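Beta-galactosidase (PDB 3OG2) probably catalyses the hydrolysis of terminal non-reducing beta-D-galactose residues in beta-D-galactosides, as a glycoside hydrolase of family 35. Local coordinates at residues T72-V77 with L112-P117; P211-D216 with S275-Q280; V232-H237 with S271-L276. All coordinates share one frame; numbering follows the deposited sequence.

Interaction 1 of 3, residues T72-V77 with L112-P117; sequences TVSFYV and LARPGP
Two neighbouring parallel strands of the TIM barrel, 72-76 and 110-116, meet with Ser-74 beside Leu-112, Phe-75 beside Ala-113 and Tyr-76 beside Arg-114. A ladder of backbone bonds fixes this register, from Leu-112 N to Val-73 O (2.9 Å) as far as Val-77 N to Arg-114 O (3.3 Å). On the helix-covered face, Phe-75 has CG between the backbone N and the carbonyl carbon (chi1 67°), and the ring lies over Ala-113, whose CA is 4.0 Å from the ring centroid in a CH-pi contact; its single methyl lets the ring lie close, CB 3.6 Å from Phe-75 CZ. Ser-74, Leu-112, Tyr-76 and Arg-114 share the barrel interior. There the Arg-114 guanidinium lies flat on the Tyr-76 ring, planes 21° apart, and NH2 comes 3.0 Å from Tyr-76 CZ over the ring face. Salt bridges to Glu-46 and Glu-278 hold the guanidinium, while the hydroxyl of Tyr-76, a galactose-binding residue, bonds Asn-179 OD1. An alanine in place of Tyr-76 would probably leave the guanidinium without its flat neighbour and Asn-179 OD1 without the hydroxyl. Beyond the strands, a water donates to Val-77 O and to O of cis-Pro-117, 2.8 Å each.

Interaction 2 of 3, residues P211-D216 with S275-Q280; sequences PLINND and SLVEFQ
Asn-215 and Glu-278 approach each other obliquely, amide plane against carboxylate plane at 48°, so that ND2 of Asn-215 reaches OE2 of Glu-278 at 3.0 Å. The N-H points well off the acceptor, with an angle of only 121°, and the bond is weak. What steers the amide is partly its first torsion: CG sits between the backbone N and the carbonyl carbon (chi1 69°). Asparagine suits this place because its two ends can serve different partners, ND2 facing the carboxylate while OD1 accepts from the backbone N of Glu-180. Glu-278, a galactose-binding residue, is extended beyond CG, and its two oxygens have separate partners, OE2 a salt bridge to Arg-114 and OE1 the hydroxyl of Tyr-240.

Segment 211-216 has no regular strand of its own, yet its backbone bonds to Tyr-175 on one flank and to Ile-234 and Gly-236 on the other put it where the fifth strand of a TIM barrel would run. Ile-213 and Asn-215 are the residues of this segment whose side chains turn toward 275-280.

Next to the polar pair, Val-277 fills the space with its two methyls parted. CG1, anti to the backbone N, packs on Asn-215 CB at 3.7 Å. CG2 instead faces Asn-214 O at 3.4 Å and also meets CD1 of Ile-213 at 3.8 Å. The side chains of Ile-213 and Val-277 run antiparallel alongside one another, and the reach of the longer chain continues beyond the valine: its CD1 also lies 4.0 Å from Ser-275 CB. Branched aliphatic residues serve well here, being compact and without polar atoms to satisfy, and the side chain of Leu-112 packs against both of them.

Interaction 3 of 3, residues V232-H237 with S271-L276; sequences VDIYGH and STPFSL
Thr-272 sets its CG2 methyl 3.2 Å from Asp-233 O, pressed against the backbone ahead of Ile-234. Its OG1, between the backbone N and the carbonyl carbon (chi1 58°), donates to a water that in turn gives hydrogen bonds to Tyr-235 O and Pro-273 O; Ser-269 is a further partner of this hydroxyl. Threonine thus supplies a methyl for packing and a hydroxyl for the water, although Tyr-235 N is buried with no partner. Pro-273 adds its CD, 4.2 Å from Ile-234 CG2. These segments lead into the two parallel strands of a beta-alpha-beta unit of the TIM barrel, 236-239 and 275-280, with helix 261-268 between them in sequence. At Phe-274, His-237 NE2 lies at the ring edge, near its plane and 3.6 Å from Phe-274 CE1, while the two rings meet obliquely (39°). Ser-275 OG bends back to Pro-273 O (2.8 Å), which brings it near Ile-234 CG2, while Ser-275 O accepts from His-237 N at 3.2 Å, nearly straight (167°). Last, Leu-276 runs alongside the His-237 side chain in the same sense, its CD2 3.4 Å from CE1 of the imidazole, and Trp-261 packs on both residues.

All three contacts are buried in the TIM barrel, none at the surface. Interaction 1 joins adjacent strands by a regular ladder, and interaction 3 also links neighbouring strands, but near their starts, where waters help bridge them. Interaction 2 reaches across the barrel interior, between segments separated by strand 236-239. Interactions 1 and 2 meet in the galactose-binding region: Arg-114 NH1 and Glu-278 OE2 form a salt bridge of 3.0 Å. Interactions 2 and 3 share Ser-275 and Leu-276, and Asp-216 OD2 lies 2.6 Å from Tyr-235 OH in a probable hydrogen bond. Charge concentrates toward the site, while interaction 3, further away, combines a backbone bond and water bridges with apolar and ring contacts.

Interaction 1 of 3, residues T72-V77 with L112-P117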
ATOM      1  N   THR A  72      -5.051   9.762  -9.852  1.00  7.25           N
ATOM      2  CA  THR A  72      -4.317  10.315  -8.706  1.00  6.20           C
ATOM      3  C   THR A  72      -3.712   9.193  -7.887  1.00  6.12           C
ATOM      4  O   THR A  72      -4.234   8.077  -7.851  1.00  6.71           O
ATOM      5  CB  THR A  72      -5.279  11.166  -7.880  1.00  7.70           C
ATOM      6  OG1 THR A  72      -5.857  12.208  -8.682  1.00  9.08           O
ATOM      7  CG2 THR A  72      -4.628  11.829  -6.676  1.00  9.14           C
ATOM      8  N   VAL A  73      -2.620   9.527  -7.240  1.00  6.01           N
ATOM      9  CA  VAL A  73      -2.020   8.694  -6.205  1.00  6.10           C
ATOM     10  C   VAL A  73      -1.869   9.572  -4.959  1.00  6.10           C
ATOM     11  O   VAL A  73      -1.466  10.733  -5.048  1.00  7.30           O
ATOM     12  CB  VAL A  73      -0.671   8.119  -6.682  1.00  7.02           C
ATOM     13  CG1 VAL A  73       0.236   7.677  -5.531  1.00  8.01           C
ATOM     14  CG2 VAL A  73      -1.007   6.917  -7.598  1.00  8.54           C
ATOM     15  N   SER A  74      -2.154   8.938  -3.822  1.00  6.39           N
ATOM     16  CA  SER A  74      -1.924   9.540  -2.516  1.00  6.48           C
ATOM     17  C   SER A  74      -0.739   8.882  -1.846  1.00  5.98           C
ATOM     18  O   SER A  74      -0.630   7.669  -1.909  1.00  7.41           O
ATOM     19  CB  SER A  74      -3.213   9.304  -1.702  1.00  7.80           C
ATOM     20  OG  SER A  74      -3.047   9.705  -0.346  1.00  8.69           O
ATOM     21  N   PHE A  75       0.142   9.697  -1.229  1.00  6.60           N
ATOM     22  CA  PHE A  75       1.337   9.101  -0.647  1.00  6.39           C
ATOM     23  C   PHE A  75       1.664   9.743   0.683  1.00  6.10           C
ATOM     24  O   PHE A  75       1.479  10.946   0.875  1.00  7.24           O
ATOM     25  CB  PHE A  75       2.534   9.224  -1.575  1.00  7.46           C
ATOM     26  CG  PHE A  75       3.053  10.642  -1.809  1.00  6.54           C
ATOM     27  CD1 PHE A  75       2.453  11.516  -2.723  1.00  7.55           C
ATOM     28  CD2 PHE A  75       4.156  11.096  -1.075  1.00  8.01           C
ATOM     29  CE1 PHE A  75       2.976  12.806  -2.915  1.00  7.29           C
ATOM     30  CE2 PHE A  75       4.676  12.375  -1.291  1.00  8.78           C
ATOM     31  CZ  PHE A  75       4.085  13.223  -2.207  1.00  8.68           C
ATOM     32  N   TYR A  76       2.214   8.927   1.579  1.00  6.78           N
ATOM     33  CA  TYR A  76       2.814   9.410   2.811  1.00  6.35           C
ATOM     34  C   TYR A  76       4.298   9.662   2.574  1.00  5.72           C
ATOM     35  O   TYR A  76       4.921   9.027   1.689  1.00  6.90           O
ATOM     36  CB  TYR A  76       2.664   8.372   3.929  1.00  7.27           C
ATOM     37  CG  TYR A  76       1.319   8.331   4.625  1.00  6.31           C
ATOM     38  CD1 TYR A  76       0.622   9.491   5.026  1.00  6.39           C
ATOM     39  CD2 TYR A  76       0.807   7.068   4.959  1.00  7.40           C
ATOM     40  CE1 TYR A  76      -0.605   9.364   5.709  1.00  6.64           C
ATOM     41  CE2 TYR A  76      -0.399   6.958   5.633  1.00  7.11           C
ATOM     42  CZ  TYR A  76      -1.086   8.106   5.999  1.00  6.71           C
ATOM     43  OH  TYR A  76      -2.281   7.936   6.646  1.00  7.69           O
ATOM     44  N   VAL A  77       4.858  10.496   3.453  1.00  6.22           N
ATOM     45  CA  VAL A  77       6.317  10.585   3.636  1.00  7.02           C
ATOM     46  C   VAL A  77       6.604  10.195   5.071  1.00  6.52           C
ATOM     47  O   VAL A  77       5.849  10.633   5.973  1.00  7.47           O
ATOM     48  CB  VAL A  77       6.855  11.990   3.347  1.00  7.98           C
ATOM     49  CG1 VAL A  77       8.375  11.977   3.490  1.00  8.13           C
ATOM     50  CG2 VAL A  77       6.402  12.499   1.994  1.00  8.51           C
ATOM     51  N   LEU A 112      -1.710  13.487  -4.286  1.00  5.91           N
ATOM     52  CA  LEU A 112      -2.107  13.994  -2.965  1.00  6.09           C
ATOM     53  C   LEU A 112      -0.948  13.697  -2.022  1.00  5.51           C
ATOM     54  O   LEU A 112      -0.660  12.529  -1.760  1.00  7.10           O
ATOM     55  CB  LEU A 112      -3.407  13.308  -2.541  1.00  6.42           C
ATOM     56  CG  LEU A 112      -3.721  13.373  -1.034  1.00  8.58           C
ATOM     57  CD1 LEU A 112      -3.685  14.783  -0.446  1.00  9.59           C
ATOM     58  CD2 LEU A 112      -5.096  12.746  -0.757  1.00 10.19           C
ATOM     59  N   ALA A 113      -0.272  14.751  -1.556  1.00  6.56           N
ATOM     60  CA  ALA A 113       0.897  14.597  -0.693  1.00  7.26           C
ATOM     61  C   ALA A 113       0.482  14.626   0.768  1.00  6.94           C
ATOM     62  O   ALA A 113      -0.229  15.562   1.162  1.00  7.49           O
ATOM     63  CB  ALA A 113       1.874  15.755  -0.966  1.00  7.63           C
ATOM     64  N   ARG A 114       0.955  13.639   1.537  1.00  6.50           N
ATOM     65  CA  ARG A 114       0.534  13.512   2.951  1.00  6.58           C
ATOM     66  C   ARG A 114       1.791  13.325   3.778  1.00  5.80           C
ATOM     67  O   ARG A 114       2.132  12.176   4.164  1.00  7.34           O
ATOM     68  CB  ARG A 114      -0.489  12.368   3.111  1.00  6.92           C
ATOM     69  CG  ARG A 114      -1.508  12.296   1.978  1.00  7.64           C
ATOM     70  CD  ARG A 114      -2.771  11.556   2.339  1.00  7.81           C
ATOM     71  NE  ARG A 114      -2.542  10.142   2.601  1.00  7.63           N
ATOM     72  CZ  ARG A 114      -3.217   9.461   3.519  1.00  7.02           C
ATOM     73  NH1 ARG A 114      -4.102  10.040   4.346  1.00  8.35           N
ATOM     74  NH2 ARG A 114      -2.976   8.134   3.634  1.00  7.46           N
ATOM     75  N   PRO A 115       2.533  14.395   4.065  1.00  6.30           N
ATOM     76  CA  PRO A 115       3.818  14.231   4.718  1.00  6.78           C
ATOM     77  C   PRO A 115       3.798  14.178   6.244  1.00  7.34           C
ATOM     78  O   PRO A 115       4.861  14.113   6.856  1.00  8.76           O
ATOM     79  CB  PRO A 115       4.605  15.480   4.249  1.00  7.58           C
ATOM     80  CG  PRO A 115       3.550  16.522   4.121  1.00  8.57           C
ATOM     81  CD  PRO A 115       2.309  15.787   3.610  1.00  7.68           C
ATOM     82  N   GLY A 116       2.632  14.240   6.847  1.00  6.66           N
ATOM     83  CA  GLY A 116       2.506  14.169   8.276  1.00  7.93           C
ATOM     84  C   GLY A 116       2.596  15.546   8.924  1.00  7.22           C
ATOM     85  O   GLY A 116       1.849  16.441   8.515  1.00  9.15           O
ATOM     86  N   PRO A 117       3.484  15.789   9.897  1.00  7.82           N
ATOM     87  CA  PRO A 117       4.543  14.918  10.386  1.00  8.60           C
ATOM     88  C   PRO A 117       4.158  13.559  10.939  1.00  7.29           C
ATOM     89  O   PRO A 117       4.901  12.588  10.706  1.00  8.64           O
ATOM     90  CB  PRO A 117       5.143  15.716  11.574  1.00 11.84           C
ATOM     91  CG  PRO A 117       4.807  17.136  11.334  1.00 11.47           C
ATOM     92  CD  PRO A 117       3.538  17.144  10.524  1.00  9.26           C
TER
HETATM   93  O   HOH W   1       6.073  10.902   8.789  1.00  9.10           O

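Interaction 2 of 3, residues P211-D216 with S275-Q280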
ATOM      1  N   PRO A 211      -4.824  23.312  -2.469  1.00  7.90           N
ATOM      2  CA  PRO A 211      -5.771  23.178  -1.359  1.00  7.51           C
ATOM      3  C   PRO A 211      -5.280  22.148  -0.339  1.00  7.21           C
ATOM      4  O   PRO A 211      -4.676  21.136  -0.680  1.00  7.87           O
ATOM      5  CB  PRO A 211      -7.046  22.689  -2.018  1.00  8.62           C
ATOM      6  CG  PRO A 211      -6.910  23.194  -3.467  1.00  9.82           C
ATOM      7  CD  PRO A 211      -5.451  22.961  -3.768  1.00  8.14           C
ATOM      8  N   LEU A 212      -5.678  22.465   0.912  1.00  7.63           N
ATOM      9  CA  LEU A 212      -5.401  21.550   2.035  1.00  7.43           C
ATOM     10  C   LEU A 212      -6.643  20.709   2.310  1.00  7.43           C
ATOM     11  O   LEU A 212      -7.751  21.250   2.408  1.00  8.50           O
ATOM     12  CB  LEU A 212      -5.067  22.333   3.328  1.00  8.51           C
ATOM     13  CG  LEU A 212      -3.870  23.261   3.200  1.00 10.07           C
ATOM     14  CD1 LEU A 212      -3.734  24.072   4.492  1.00 13.05           C
ATOM     15  CD2 LEU A 212      -2.638  22.445   2.848  1.00 15.56           C
ATOM     16  N   ILE A 213      -6.444  19.421   2.429  1.00  6.99           N
ATOM     17  CA  ILE A 213      -7.528  18.465   2.701  1.00  6.89           C
ATOM     18  C   ILE A 213      -7.124  17.658   3.898  1.00  7.19           C
ATOM     19  O   ILE A 213      -5.946  17.293   4.068  1.00 10.21           O
ATOM     20  CB  ILE A 213      -7.737  17.590   1.469  1.00  8.17           C
ATOM     21  CG1 ILE A 213      -9.000  16.706   1.594  1.00  8.19           C
ATOM     22  CG2 ILE A 213      -6.525  16.729   1.110  1.00 10.41           C
ATOM     23  CD1 ILE A 213      -9.477  16.121   0.249  1.00 10.36           C
ATOM     24  N   ASN A 214      -8.086  17.390   4.789  1.00  7.69           N
ATOM     25  CA  ASN A 214      -7.745  16.555   5.939  1.00  7.69           C
ATOM     26  C   ASN A 214      -8.413  15.181   5.817  1.00  6.94           C
ATOM     27  O   ASN A 214      -9.064  14.865   4.847  1.00  8.30           O
ATOM     28  CB  ASN A 214      -8.113  17.243   7.287  1.00  8.48           C
ATOM     29  CG  ASN A 214      -9.600  17.415   7.481  1.00  9.11           C
ATOM     30  OD1 ASN A 214     -10.439  17.335   6.573  1.00  8.45           O
ATOM     31  ND2 ASN A 214      -9.912  17.793   8.689  1.00 15.34           N
ATOM     32  N   ASN A 215      -8.157  14.350   6.851  1.00  7.05           N
ATOM     33  CA  ASN A 215      -8.650  12.995   6.831  1.00  7.15           C
ATOM     34  C   ASN A 215      -9.093  12.569   8.202  1.00  7.19           C
ATOM     35  O   ASN A 215      -8.491  11.739   8.870  1.00  8.83           O
ATOM     36  CB  ASN A 215      -7.605  12.015   6.241  1.00  7.41           C
ATOM     37  CG  ASN A 215      -6.387  11.773   7.081  1.00  6.86           C
ATOM     38  OD1 ASN A 215      -5.883  12.704   7.734  1.00  7.54           O
ATOM     39  ND2 ASN A 215      -5.893  10.547   7.079  1.00  7.44           N
ATOM     40  N   ASP A 216     -10.188  13.134   8.645  1.00  7.49           N
ATOM     41  CA  ASP A 216     -10.791  12.756   9.911  1.00  7.90           C
ATOM     42  C   ASP A 216     -11.035  11.252   9.936  1.00  7.65           C
ATOM     43  O   ASP A 216     -11.478  10.678   8.931  1.00  8.97           O
ATOM     44  CB  ASP A 216     -12.060  13.563  10.085  1.00  8.37           C
ATOM     45  CG  ASP A 216     -12.494  13.939  11.501  1.00  8.73           C
ATOM     46  OD1 ASP A 216     -11.865  13.468  12.477  1.00 11.46           O
ATOM     47  OD2 ASP A 216     -13.512  14.675  11.602  1.00  9.47           O
ATOM     48  N   SER A 275     -15.455  13.789   0.205  1.00  7.33           N
ATOM     49  CA  SER A 275     -14.111  13.235   0.056  1.00  7.07           C
ATOM     50  C   SER A 275     -13.801  12.138   1.059  1.00  6.70           C
ATOM     51  O   SER A 275     -13.881  12.365   2.261  1.00  7.90           O
ATOM     52  CB  SER A 275     -13.103  14.365   0.283  1.00  7.61           C
ATOM     53  OG  SER A 275     -13.298  15.434  -0.655  1.00  8.75           O
ATOM     54  N   LEU A 276     -13.469  10.965   0.533  1.00  6.73           N
ATOM     55  CA  LEU A 276     -13.026   9.837   1.327  1.00  6.07           C
ATOM     56  C   LEU A 276     -11.516   9.743   1.060  1.00  6.44           C
ATOM     57  O   LEU A 276     -11.073   9.207   0.047  1.00  7.60           O
ATOM     58  CB  LEU A 276     -13.731   8.528   0.951  1.00  8.48           C
ATOM     59  CG  LEU A 276     -15.218   8.534   1.322  1.00  9.45           C
ATOM     60  CD1 LEU A 276     -15.901   7.295   0.732  1.00  9.63           C
ATOM     61  CD2 LEU A 276     -15.395   8.592   2.842  1.00 10.31           C
ATOM     62  N   VAL A 277     -10.750  10.323   1.964  1.00  6.36           N
ATOM     63  CA  VAL A 277      -9.306  10.443   1.746  1.00  7.02           C
ATOM     64  C   VAL A 277      -8.617   9.115   1.991  1.00  7.15           C
ATOM     65  O   VAL A 277      -7.554   8.825   1.463  1.00  8.32           O
ATOM     66  CB  VAL A 277      -8.753  11.575   2.652  1.00  7.31           C
ATOM     67  CG1 VAL A 277      -7.224  11.636   2.621  1.00 10.01           C
ATOM     68  CG2 VAL A 277      -9.360  12.855   2.107  1.00  9.97           C
ATOM     69  N   GLU A 278      -9.206   8.209   2.799  1.00  7.83           N
ATOM     70  CA  GLU A 278      -8.768   6.813   2.871  1.00  7.13           C
ATOM     71  C   GLU A 278     -10.021   5.958   2.938  1.00  6.64           C
ATOM     72  O   GLU A 278     -10.809   6.107   3.897  1.00  9.16           O
ATOM     73  CB  GLU A 278      -7.953   6.428   4.095  1.00  8.27           C
ATOM     74  CG  GLU A 278      -6.682   7.288   4.233  1.00  8.97           C
ATOM     75  CD  GLU A 278      -6.054   7.013   5.577  1.00  9.81           C
ATOM     76  OE1 GLU A 278      -6.332   5.980   6.246  1.00 10.75           O
ATOM     77  OE2 GLU A 278      -5.221   7.838   6.017  1.00 10.96           O
ATOM     78  N   PHE A 279     -10.201   5.093   1.963  1.00  6.41           N
ATOM     79  CA  PHE A 279     -11.276   4.112   2.041  1.00  6.56           C
ATOM     80  C   PHE A 279     -10.654   2.730   1.875  1.00  6.37           C
ATOM     81  O   PHE A 279      -9.780   2.523   1.026  1.00  7.56           O
ATOM     82  CB  PHE A 279     -12.366   4.379   0.997  1.00  7.05           C
ATOM     83  CG  PHE A 279     -13.560   3.466   1.318  1.00  7.18           C
ATOM     84  CD1 PHE A 279     -14.467   3.808   2.341  1.00  8.69           C
ATOM     85  CD2 PHE A 279     -13.731   2.272   0.632  1.00  7.57           C
ATOM     86  CE1 PHE A 279     -15.510   2.936   2.640  1.00  8.58           C
ATOM     87  CE2 PHE A 279     -14.781   1.429   0.943  1.00  7.50           C
ATOM     88  CZ  PHE A 279     -15.655   1.736   1.952  1.00  8.36           C
ATOM     89  N   GLN A 280     -11.123   1.769   2.667  1.00  7.24           N
ATOM     90  CA  GLN A 280     -10.552   0.435   2.714  1.00  6.97           C
ATOM     91  C   GLN A 280     -10.311  -0.207   1.355  1.00  6.77           C
ATOM     92  O   GLN A 280     -11.235  -0.416   0.542  1.00  7.95           O
ATOM     93  CB  GLN A 280     -11.550  -0.416   3.524  1.00  8.07           C
ATOM     94  CG  GLN A 280     -11.037  -1.825   3.784  1.00  9.23           C
ATOM     95  CD  GLN A 280     -11.664  -2.419   5.037  1.00  8.06           C
ATOM     96  OE1 GLN A 280     -12.766  -2.040   5.468  1.00  9.79           O
ATOM     97  NE2 GLN A 280     -10.934  -3.345   5.653  1.00  9.55           N
TER

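Interaction 3 of 3, residues V232-H237 with S271-L276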
ATOM      1  N   VAL A 232      -9.161  23.405   7.450  1.00  9.17           N
ATOM      2  CA  VAL A 232      -8.577  23.184   6.107  1.00  8.80           C
ATOM      3  C   VAL A 232      -9.544  23.635   5.035  1.00  7.83           C
ATOM      4  O   VAL A 232     -10.631  24.170   5.295  1.00 10.62           O
ATOM      5  CB  VAL A 232      -8.183  21.707   5.929  1.00  8.82           C
ATOM      6  CG1 VAL A 232      -7.080  21.316   6.932  1.00 12.70           C
ATOM      7  CG2 VAL A 232      -9.380  20.772   6.054  1.00  9.94           C
ATOM      8  N   ASP A 233      -9.156  23.434   3.765  1.00  8.10           N
ATOM      9  CA  ASP A 233      -9.975  23.888   2.652  1.00  7.59           C
ATOM     10  C   ASP A 233     -11.100  22.910   2.320  1.00  7.61           C
ATOM     11  O   ASP A 233     -12.215  23.303   2.009  1.00  9.82           O
ATOM     12  CB  ASP A 233      -9.101  24.087   1.434  1.00  8.52           C
ATOM     13  CG  ASP A 233      -8.082  25.185   1.663  1.00  9.25           C
ATOM     14  OD1 ASP A 233      -8.477  26.279   2.181  1.00 13.03           O
ATOM     15  OD2 ASP A 233      -6.940  25.017   1.249  1.00  9.99           O
ATOM     16  N   ILE A 234     -10.751  21.612   2.327  1.00  7.59           N
ATOM     17  CA  ILE A 234     -11.711  20.579   1.936  1.00  6.89           C
ATOM     18  C   ILE A 234     -11.738  19.571   3.083  1.00  7.07           C
ATOM     19  O   ILE A 234     -10.688  19.012   3.452  1.00  7.83           O
ATOM     20  CB  ILE A 234     -11.324  19.884   0.610  1.00  7.62           C
ATOM     21  CG1 ILE A 234     -11.290  20.899  -0.535  1.00  9.32           C
ATOM     22  CG2 ILE A 234     -12.198  18.672   0.385  1.00  9.04           C
ATOM     23  CD1 ILE A 234     -10.730  20.325  -1.851  1.00 10.52           C
ATOM     24  N   TYR A 235     -12.907  19.327   3.659  1.00  7.46           N
ATOM     25  CA  TYR A 235     -13.028  18.364   4.736  1.00  7.73           C
ATOM     26  C   TYR A 235     -13.017  16.944   4.163  1.00  8.04           C
ATOM     27  O   TYR A 235     -13.864  16.640   3.294  1.00  8.31           O
ATOM     28  CB  TYR A 235     -14.359  18.601   5.493  1.00  9.02           C
ATOM     29  CG  TYR A 235     -14.556  17.576   6.578  1.00  7.93           C
ATOM     30  CD1 TYR A 235     -13.827  17.617   7.776  1.00  8.49           C
ATOM     31  CD2 TYR A 235     -15.498  16.526   6.387  1.00  8.65           C
ATOM     32  CE1 TYR A 235     -13.987  16.669   8.790  1.00  8.98           C
ATOM     33  CE2 TYR A 235     -15.644  15.596   7.420  1.00  9.04           C
ATOM     34  CZ  TYR A 235     -14.909  15.669   8.588  1.00  8.17           C
ATOM     35  OH  TYR A 235     -15.117  14.722   9.580  1.00  9.79           O
ATOM     36  N   GLY A 236     -12.123  16.113   4.630  1.00  7.73           N
ATOM     37  CA  GLY A 236     -12.059  14.707   4.210  1.00  7.74           C
ATOM     38  C   GLY A 236     -12.235  13.809   5.456  1.00  7.11           C
ATOM     39  O   GLY A 236     -11.912  14.224   6.561  1.00  7.75           O
ATOM     40  N   HIS A 237     -12.728  12.593   5.187  1.00  7.28           N
ATOM     41  CA  HIS A 237     -12.700  11.615   6.264  1.00  7.44           C
ATOM     42  C   HIS A 237     -12.436  10.231   5.676  1.00  7.04           C
ATOM     43  O   HIS A 237     -12.365  10.053   4.460  1.00  7.82           O
ATOM     44  CB  HIS A 237     -13.967  11.644   7.137  1.00  8.12           C
ATOM     45  CG  HIS A 237     -15.208  11.069   6.533  1.00  8.35           C
ATOM     46  ND1 HIS A 237     -15.457   9.713   6.450  1.00  8.47           N
ATOM     47  CD2 HIS A 237     -16.263  11.710   5.967  1.00  8.69           C
ATOM     48  CE1 HIS A 237     -16.665   9.570   5.855  1.00  8.77           C
ATOM     49  NE2 HIS A 237     -17.179  10.746   5.543  1.00  9.03           N
ATOM     50  N   SER A 271     -20.158  22.786   1.541  1.00 11.48           N
ATOM     51  CA  SER A 271     -19.560  23.660   0.528  1.00 12.15           C
ATOM     52  C   SER A 271     -18.397  23.011  -0.226  1.00 10.96           C
ATOM     53  O   SER A 271     -17.881  23.631  -1.193  1.00 11.52           O
ATOM     54  CB  SER A 271     -19.071  24.965   1.172  1.00 14.98           C
ATOM     55  OG  SER A 271     -17.937  24.725   2.012  1.00 18.88           O
ATOM     56  N   THR A 272     -17.978  21.788   0.211  1.00  9.07           N
ATOM     57  CA  THR A 272     -16.789  21.176  -0.408  1.00  9.72           C
ATOM     58  C   THR A 272     -17.117  19.771  -0.864  1.00  8.73           C
ATOM     59  O   THR A 272     -18.122  19.173  -0.447  1.00  9.62           O
ATOM     60  CB  THR A 272     -15.589  21.213   0.568  1.00  9.50           C
ATOM     61  OG1 THR A 272     -15.905  20.542   1.801  1.00 11.15           O
ATOM     62  CG2 THR A 272     -15.189  22.625   0.948  1.00  9.70           C
ATOM     63  N   PRO A 273     -16.313  19.213  -1.755  1.00  8.35           N
ATOM     64  CA  PRO A 273     -16.685  17.903  -2.309  1.00  9.50           C
ATOM     65  C   PRO A 273     -16.666  16.802  -1.294  1.00  7.99           C
ATOM     66  O   PRO A 273     -15.771  16.746  -0.459  1.00  9.43           O
ATOM     67  CB  PRO A 273     -15.563  17.693  -3.346  1.00 10.10           C
ATOM     68  CG  PRO A 273     -15.028  19.042  -3.680  1.00 11.93           C
ATOM     69  CD  PRO A 273     -15.110  19.807  -2.368  1.00  9.01           C
ATOM     70  N   PHE A 274     -17.611  15.885  -1.407  1.00  8.11           N
ATOM     71  CA  PHE A 274     -17.565  14.708  -0.521  1.00  7.58           C
ATOM     72  C   PHE A 274     -16.312  13.885  -0.827  1.00  7.11           C
ATOM     73  O   PHE A 274     -16.115  13.403  -1.934  1.00  8.03           O
ATOM     74  CB  PHE A 274     -18.841  13.896  -0.649  1.00  9.03           C
ATOM     75  CG  PHE A 274     -18.816  12.623   0.206  1.00  8.84           C
ATOM     76  CD1 PHE A 274     -18.254  12.579   1.468  1.00  8.94           C
ATOM     77  CD2 PHE A 274     -19.380  11.465  -0.364  1.00  9.58           C
ATOM     78  CE1 PHE A 274     -18.186  11.350   2.168  1.00  9.23           C
ATOM     79  CE2 PHE A 274     -19.319  10.273   0.341  1.00 10.89           C
ATOM     80  CZ  PHE A 274     -18.733  10.220   1.603  1.00 10.37           C
ATOM     81  N   SER A 275     -15.455  13.789   0.205  1.00  7.33           N
ATOM     82  CA  SER A 275     -14.111  13.235   0.056  1.00  7.07           C
ATOM     83  C   SER A 275     -13.801  12.138   1.059  1.00  6.70           C
ATOM     84  O   SER A 275     -13.881  12.365   2.261  1.00  7.90           O
ATOM     85  CB  SER A 275     -13.103  14.365   0.283  1.00  7.61           C
ATOM     86  OG  SER A 275     -13.298  15.434  -0.655  1.00  8.75           O
ATOM     87  N   LEU A 276     -13.469  10.965   0.533  1.00  6.73           N
ATOM     88  CA  LEU A 276     -13.026   9.837   1.327  1.00  6.07           C
ATOM     89  C   LEU A 276     -11.516   9.743   1.060  1.00  6.44           C
ATOM     90  O   LEU A 276     -11.073   9.207   0.047  1.00  7.60           O
ATOM     91  CB  LEU A 276     -13.731   8.528   0.951  1.00  8.48           C
ATOM     92  CG  LEU A 276     -15.218   8.534   1.322  1.00  9.45           C
ATOM     93  CD1 LEU A 276     -15.901   7.295   0.732  1.00  9.63           C
ATOM     94  CD2 LEU A 276     -15.395   8.592   2.842  1.00 10.31           C
TER
HETATM   95  O   HOH W   2     -15.623  14.451   3.073  1.00  8.83           O
HETATM   96  O   HOH W   3     -15.823  17.867   1.907  1.00 10.30           O